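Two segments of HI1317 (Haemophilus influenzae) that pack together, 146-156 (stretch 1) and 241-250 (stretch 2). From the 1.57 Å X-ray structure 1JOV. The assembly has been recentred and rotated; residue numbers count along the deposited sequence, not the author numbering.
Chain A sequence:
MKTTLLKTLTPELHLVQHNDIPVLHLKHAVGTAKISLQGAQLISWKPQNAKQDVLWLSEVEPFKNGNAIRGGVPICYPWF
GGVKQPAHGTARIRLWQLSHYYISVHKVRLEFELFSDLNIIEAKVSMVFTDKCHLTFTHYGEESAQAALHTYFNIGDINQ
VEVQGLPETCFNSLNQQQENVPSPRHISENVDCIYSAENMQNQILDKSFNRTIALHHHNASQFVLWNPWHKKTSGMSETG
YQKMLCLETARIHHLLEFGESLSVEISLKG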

ATOM      1  N   GLN A 146      -7.938 -10.635  -9.314  1.00 19.02           N
ATOM      2  CA  GLN A 146      -6.813  -9.718  -9.401  1.00 16.60           C
ATOM      3  C   GLN A 146      -6.591  -9.113  -8.027  1.00 17.94           C
ATOM      4  O   GLN A 146      -7.511  -9.038  -7.224  1.00 20.46           O
ATOM      5  CB  GLN A 146      -7.153  -8.590 -10.351  1.00 20.95           C
ATOM      6  CG  GLN A 146      -7.506  -9.003 -11.786  1.00 16.89           C
ATOM      7  CD  GLN A 146      -7.912  -7.769 -12.597  1.00 20.24           C
ATOM      8  OE1 GLN A 146      -8.989  -7.173 -12.326  1.00 23.37           O
ATOM      9  NE2 GLN A 146      -7.157  -7.456 -13.653  1.00 28.40           N
ATOM     10  N   ALA A 147      -5.355  -8.689  -7.745  1.00 19.38           N
ATOM     11  CA  ALA A 147      -5.132  -7.984  -6.498  1.00 16.89           C
ATOM     12  C   ALA A 147      -3.966  -7.065  -6.681  1.00 21.26           C
ATOM     13  O   ALA A 147      -3.098  -7.221  -7.595  1.00 19.87           O
ATOM     14  CB  ALA A 147      -4.859  -8.973  -5.416  1.00 18.80           C
ATOM     15  N   ALA A 148      -3.847  -6.079  -5.825  1.00 18.81           N
ATOM     16  CA  ALA A 148      -2.718  -5.170  -5.879  1.00 17.12           C
ATOM     17  C   ALA A 148      -2.578  -4.528  -4.524  1.00 19.16           C
ATOM     18  O   ALA A 148      -3.563  -4.215  -3.860  1.00 20.34           O
ATOM     19  CB  ALA A 148      -2.893  -4.103  -6.952  1.00 18.38           C
ATOM     20  N   LEU A 149      -1.344  -4.312  -4.118  1.00 16.71           N
ATOM     21  CA  LEU A 149      -0.940  -3.603  -2.939  1.00 16.02           C
ATOM     22  C   LEU A 149      -0.563  -2.245  -3.484  1.00 23.71           C
ATOM     23  O   LEU A 149       0.528  -2.073  -4.011  1.00 17.85           O
ATOM     24  CB  LEU A 149       0.183  -4.280  -2.175  1.00 15.11           C
ATOM     25  CG  LEU A 149       0.053  -5.799  -2.092  1.00 16.45           C
ATOM     26  CD1 LEU A 149       1.360  -6.422  -1.599  1.00 21.69           C
ATOM     27  CD2 LEU A 149      -1.097  -6.191  -1.190  1.00 18.92           C
ATOM     28  N   HIS A 150      -1.436  -1.298  -3.365  1.00 17.16           N
ATOM     29  CA  HIS A 150      -1.267  -0.007  -4.018  1.00 21.16           C
ATOM     30  C   HIS A 150      -0.486   1.026  -3.199  1.00 22.98           C
ATOM     31  O   HIS A 150      -0.990   2.091  -2.818  1.00 20.70           O
ATOM     32  CB  HIS A 150      -2.668   0.410  -4.329  1.00 19.20           C
ATOM     33  CG  HIS A 150      -2.875   1.603  -5.259  1.00 17.51           C
ATOM     34  ND1 HIS A 150      -2.348   2.838  -5.033  1.00 20.89           N
ATOM     35  CD2 HIS A 150      -3.595   1.683  -6.407  1.00 26.22           C
ATOM     36  CE1 HIS A 150      -2.782   3.665  -5.971  1.00 24.43           C
ATOM     37  NE2 HIS A 150      -3.529   2.982  -6.794  1.00 25.08           N
ATOM     38  N   THR A 151       0.738   0.646  -2.953  1.00 16.27           N
ATOM     39  CA  THR A 151       1.561   1.388  -1.970  1.00 18.74           C
ATOM     40  C   THR A 151       1.881   2.848  -2.374  1.00 18.79           C
ATOM     41  O   THR A 151       2.411   3.106  -3.449  1.00 20.05           O
ATOM     42  CB  THR A 151       2.890   0.621  -1.733  1.00 18.81           C
ATOM     43  OG1 THR A 151       2.589  -0.780  -1.514  1.00 19.60           O
ATOM     44  CG2 THR A 151       3.697   1.209  -0.437  1.00 18.87           C
ATOM     45  N   TYR A 152       1.539   3.728  -1.433  1.00 17.59           N
ATOM     46  CA  TYR A 152       1.877   5.164  -1.595  1.00 16.53           C
ATOM     47  C   TYR A 152       3.070   5.457  -0.757  1.00 18.84           C
ATOM     48  O   TYR A 152       3.036   5.459   0.515  1.00 19.39           O
ATOM     49  CB  TYR A 152       0.734   6.137  -1.156  1.00 18.27           C
ATOM     50  CG  TYR A 152      -0.527   6.117  -1.886  1.00 21.48           C
ATOM     51  CD1 TYR A 152      -1.445   5.060  -1.791  1.00 22.16           C
ATOM     52  CD2 TYR A 152      -0.926   7.250  -2.576  1.00 20.97           C
ATOM     53  CE1 TYR A 152      -2.689   5.101  -2.504  1.00 20.83           C
ATOM     54  CE2 TYR A 152      -2.117   7.291  -3.266  1.00 20.66           C
ATOM     55  CZ  TYR A 152      -3.015   6.260  -3.214  1.00 25.04           C
ATOM     56  OH  TYR A 152      -4.221   6.351  -3.881  1.00 22.60           O
ATOM     57  N   PHE A 153       4.179   5.728  -1.478  1.00 18.96           N
ATOM     58  CA  PHE A 153       5.438   6.012  -0.757  1.00 24.09           C
ATOM     59  C   PHE A 153       5.602   7.523  -0.547  1.00 20.92           C
ATOM     60  O   PHE A 153       5.151   8.326  -1.364  1.00 23.47           O
ATOM     61  CB  PHE A 153       6.649   5.497  -1.506  1.00 25.94           C
ATOM     62  CG  PHE A 153       6.658   4.043  -1.624  1.00 21.92           C
ATOM     63  CD1 PHE A 153       7.078   3.272  -0.569  1.00 25.07           C
ATOM     64  CD2 PHE A 153       6.208   3.456  -2.780  1.00 21.49           C
ATOM     65  CE1 PHE A 153       7.040   1.840  -0.679  1.00 18.85           C
ATOM     66  CE2 PHE A 153       6.143   2.137  -2.899  1.00 20.52           C
ATOM     67  CZ  PHE A 153       6.619   1.274  -1.867  1.00 20.95           C
ATOM     68  N   ASN A 154       6.064   7.873   0.650  1.00 21.05           N
ATOM     69  CA  ASN A 154       6.234   9.246   1.077  1.00 19.89           C
ATOM     70  C   ASN A 154       7.648   9.718   0.583  1.00 23.65           C
ATOM     71  O   ASN A 154       8.671   9.114   0.951  1.00 22.91           O
ATOM     72  CB  ASN A 154       6.170   9.276   2.622  1.00 23.20           C
ATOM     73  CG  ASN A 154       6.151  10.709   3.233  1.00 29.59           C
ATOM     74  OD1 ASN A 154       5.550  11.637   2.696  1.00 26.71           O
ATOM     75  ND2 ASN A 154       6.765  10.840   4.409  1.00 26.98           N
ATOM     76  N   ILE A 155       7.686  10.848  -0.117  1.00 28.44           N
ATOM     77  CA  ILE A 155       8.977  11.323  -0.630  1.00 32.74           C
ATOM     78  C   ILE A 155       9.105  12.838  -0.439  1.00 29.73           C
ATOM     79  O   ILE A 155       8.073  13.524  -0.311  1.00 27.15           O
ATOM     80  CB  ILE A 155       9.072  10.988  -2.123  1.00 27.12           C
ATOM     81  CG1 ILE A 155       7.838  11.493  -2.836  1.00 26.66           C
ATOM     82  CG2 ILE A 155       9.290   9.494  -2.380  1.00 26.63           C
ATOM     83  CD1 ILE A 155       7.964  11.742  -4.224  1.00 30.01           C
ATOM     84  N   GLY A 156      10.336  13.361  -0.469  1.00 31.40           N
ATOM     85  CA  GLY A 156      10.543  14.810  -0.284  1.00 34.01           C
ATOM     86  C   GLY A 156      10.047  15.715  -1.394  1.00 31.51           C
ATOM     87  O   GLY A 156       9.380  16.743  -1.137  1.00 32.41           O
TER
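Stretch 2, residues 241-250: YQKMLCLETA

Stretch 2 enters at the end of a 3-10 segment, Tyr-241 and Gln-242, and from Met-244 to Ala-250 runs as an extended strand, with phi between -155° and -82° and psi between 92° and 158°. It lies antiparallel to stretch 1. Its axis makes an N-to-C angle of 145° with strand 146-149, at a closest approach of 4.6 Å, and 139° with Tyr-152 to Asn-154, at 4.5 Å. The register follows from the nearest CA pairs: CA of Ala-148 lies 4.2 Å from CA of Ala-250, CA of Tyr-152 is 4.6 Å from CA of Cys-246, and CA of Ile-155 is 4.9 Å from CA of Lys-243.

Backbone hydrogen bonds fix this register. Leu-149 and Thr-249 form a reciprocal pair, Leu-149 N to Thr-249 O at 2.9 Å (167° at the hydrogen) and Thr-249 N to Leu-149 O at 3.2 Å (143°). Phe-153 and Leu-245 repeat the pattern, with Phe-153 N to Leu-245 O at 2.9 Å and Leu-245 N to Phe-153 O at 3.1 Å. Between these pairs the ladder is looser: Leu-247 N reaches Thr-151 O at 3.4 Å and 141°, a weak bond. Beyond the strand, Ile-155 N donates to Lys-243 O at 2.9 Å and 168°. CA-H...O contacts supplement the ladder, the shortest from Cys-246 CA to Thr-151 O at 3.1 Å.

A water spans the loose middle. It donates to Leu-247 O at 2.8 Å and hydrogen-bonds Thr-151 OG1 at 2.7 Å and Thr-249 OG1 at 2.9 Å, linking both stretches.

Aromatic contacts involve the side chains of Tyr-152 and His-150. Cys-246 SG sits over the Tyr-152 ring, 3.5 Å from its centroid and only 15° off the normal, whereas Met-244 CE meets the ring edge, 3.5 Å from Tyr-152 CD2. The same sulfur approaches His-150 obliquely, with SG 3.7 Å from His-150 CE1. Glu-248 CG covers a face of the His-150 ring, 4.2 Å from the centroid and 19° off the normal. Glu-248 OE2 comes within 3.1 Å of His-150 NE2, but the angle is too poor for a hydrogen bond.

Apolar packing occupies both faces of the sheet. Ala-148 CB meets Ala-250 CB at 3.9 Å on the face that carries Tyr-152 and Cys-246. On the face of Leu-149 and Phe-153, Leu-149 CD1 lies 3.8 Å from Thr-249 CB. Phe-153 CE2 also reaches Leu-247 CB at 3.8 Å.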

ATOM      1  N   TYR A 241       0.536  15.534  -5.038  1.00 28.53           N
ATOM      2  CA  TYR A 241       1.377  14.676  -5.876  1.00 28.52           C
ATOM      3  C   TYR A 241       2.867  14.880  -5.641  1.00 23.49           C
ATOM      4  O   TYR A 241       3.664  14.006  -5.986  1.00 27.48           O
ATOM      5  CB  TYR A 241       1.135  14.901  -7.400  1.00 27.78           C
ATOM      6  CG  TYR A 241       1.845  16.161  -7.945  1.00 40.71           C
ATOM      7  CD1 TYR A 241       1.257  17.416  -7.833  1.00 28.80           C
ATOM      8  CD2 TYR A 241       3.064  16.113  -8.582  1.00 36.00           C
ATOM      9  CE1 TYR A 241       1.842  18.572  -8.330  1.00 26.86           C
ATOM     10  CE2 TYR A 241       3.669  17.262  -9.095  1.00 62.33           C
ATOM     11  CZ  TYR A 241       3.048  18.491  -8.963  1.00 47.40           C
ATOM     12  OH  TYR A 241       3.639  19.637  -9.467  1.00 71.36           O
ATOM     13  N   GLN A 242       3.252  16.016  -5.062  1.00 35.91           N
ATOM     14  CA  GLN A 242       4.662  16.313  -4.942  1.00 28.85           C
ATOM     15  C   GLN A 242       5.353  15.504  -3.898  1.00 31.87           C
ATOM     16  O   GLN A 242       6.588  15.394  -3.909  1.00 33.98           O
ATOM     17  CB  GLN A 242       4.835  17.801  -4.545  1.00 32.75           C
ATOM     18  CG  GLN A 242       4.272  18.744  -5.553  1.00 37.90           C
ATOM     19  CD  GLN A 242       4.704  20.169  -5.289  1.00 67.60           C
ATOM     20  OE1 GLN A 242       5.517  20.717  -6.029  1.00 39.08           O
ATOM     21  NE2 GLN A 242       4.143  20.785  -4.246  1.00 41.61           N
ATOM     22  N   LYS A 243       4.571  14.892  -2.995  1.00 30.74           N
ATOM     23  CA  LYS A 243       5.185  14.223  -1.853  1.00 22.54           C
ATOM     24  C   LYS A 243       4.900  12.725  -1.858  1.00 28.87           C
ATOM     25  O   LYS A 243       5.187  12.037  -0.861  1.00 29.85           O
ATOM     26  CB  LYS A 243       4.694  14.850  -0.521  1.00 25.99           C
ATOM     27  CG  LYS A 243       5.025  16.349  -0.345  1.00 31.47           C
ATOM     28  CD  LYS A 243       6.413  16.650   0.154  1.00 48.33           C
ATOM     29  CE  LYS A 243       6.482  18.129   0.551  1.00 62.61           C
ATOM     30  NZ  LYS A 243       5.865  19.065  -0.467  1.00 43.54           N
ATOM     31  N   MET A 244       4.438  12.205  -2.985  1.00 26.14           N
ATOM     32  CA  MET A 244       4.050  10.776  -3.043  1.00 26.10           C
ATOM     33  C   MET A 244       4.444  10.173  -4.395  1.00 29.56           C
ATOM     34  O   MET A 244       4.715  10.864  -5.389  1.00 26.61           O
ATOM     35  CB  MET A 244       2.562  10.613  -2.836  1.00 22.92           C
ATOM     36  CG  MET A 244       1.723  11.380  -3.798  1.00 26.89           C
ATOM     37  SD  MET A 244       1.484  10.632  -5.375  1.00 33.55           S
ATOM     38  CE  MET A 244       0.131   9.706  -4.904  1.00 31.90           C
ATOM     39  N   LEU A 245       4.568   8.859  -4.383  1.00 25.38           N
ATOM     40  CA  LEU A 245       4.708   8.088  -5.590  1.00 27.80           C
ATOM     41  C   LEU A 245       4.203   6.670  -5.268  1.00 22.86           C
ATOM     42  O   LEU A 245       4.622   6.061  -4.274  1.00 22.97           O
ATOM     43  CB  LEU A 245       6.142   8.032  -6.033  1.00 27.44           C
ATOM     44  CG  LEU A 245       6.490   7.213  -7.268  1.00 25.52           C
ATOM     45  CD1 LEU A 245       5.618   7.753  -8.409  1.00 32.82           C
ATOM     46  CD2 LEU A 245       7.992   7.329  -7.598  1.00 30.05           C
ATOM     47  N   CYS A 246       3.365   6.166  -6.151  1.00 19.94           N
ATOM     48  CA  CYS A 246       2.933   4.752  -6.019  1.00 22.82           C
ATOM     49  C   CYS A 246       3.739   3.784  -6.879  1.00 28.45           C
ATOM     50  O   CYS A 246       3.878   3.983  -8.089  1.00 23.06           O
ATOM     51  CB  CYS A 246       1.473   4.652  -6.387  1.00 23.78           C
ATOM     52  SG  CYS A 246       0.374   5.389  -5.142  1.00 23.90           S
ATOM     53  N   LEU A 247       4.237   2.714  -6.245  1.00 21.99           N
ATOM     54  CA  LEU A 247       4.929   1.599  -6.905  1.00 22.54           C
ATOM     55  C   LEU A 247       4.151   0.372  -6.370  1.00 21.42           C
ATOM     56  O   LEU A 247       4.445  -0.122  -5.276  1.00 21.37           O
ATOM     57  CB  LEU A 247       6.422   1.537  -6.631  1.00 22.38           C
ATOM     58  CG  LEU A 247       7.139   0.826  -7.777  1.00 28.13           C
ATOM     59  CD1 LEU A 247       8.641   1.044  -7.709  1.00 31.19           C
ATOM     60  CD2 LEU A 247       6.828  -0.667  -7.775  1.00 32.62           C
ATOM     61  N   GLU A 248       3.151  -0.036  -7.106  1.00 18.21           N
ATOM     62  CA  GLU A 248       2.219  -1.061  -6.719  1.00 20.69           C
ATOM     63  C   GLU A 248       2.634  -2.499  -7.042  1.00 23.49           C
ATOM     64  O   GLU A 248       3.031  -2.809  -8.178  1.00 19.42           O
ATOM     65  CB  GLU A 248       0.886  -0.828  -7.410  1.00 18.25           C
ATOM     66  CG  GLU A 248       0.379   0.595  -7.298  1.00 21.17           C
ATOM     67  CD  GLU A 248      -0.838   0.915  -8.150  1.00 23.29           C
ATOM     68  OE1 GLU A 248      -1.564  -0.019  -8.511  1.00 25.57           O
ATOM     69  OE2 GLU A 248      -1.068   2.107  -8.449  1.00 26.10           O
ATOM     70  N   THR A 249       2.546  -3.396  -6.061  1.00 18.71           N
ATOM     71  CA  THR A 249       2.820  -4.842  -6.199  1.00 22.08           C
ATOM     72  C   THR A 249       1.542  -5.468  -6.774  1.00 19.82           C
ATOM     73  O   THR A 249       0.502  -5.376  -6.099  1.00 21.17           O
ATOM     74  CB  THR A 249       3.103  -5.443  -4.850  1.00 21.90           C
ATOM     75  OG1 THR A 249       4.143  -4.700  -4.183  1.00 20.41           O
ATOM     76  CG2 THR A 249       3.544  -6.890  -5.005  1.00 20.72           C
ATOM     77  N   ALA A 250       1.532  -6.083  -7.960  1.00 20.28           N
ATOM     78  CA  ALA A 250       0.246  -6.420  -8.525  1.00 18.78           C
ATOM     79  C   ALA A 250       0.131  -7.755  -9.279  1.00 26.50           C
ATOM     80  O   ALA A 250       1.116  -8.264  -9.746  1.00 22.08           O
ATOM     81  CB  ALA A 250      -0.206  -5.375  -9.514  1.00 20.60           C
TER
HETATM   82  O   HOH W   1       4.287  -1.976  -3.190  1.00 23.31           O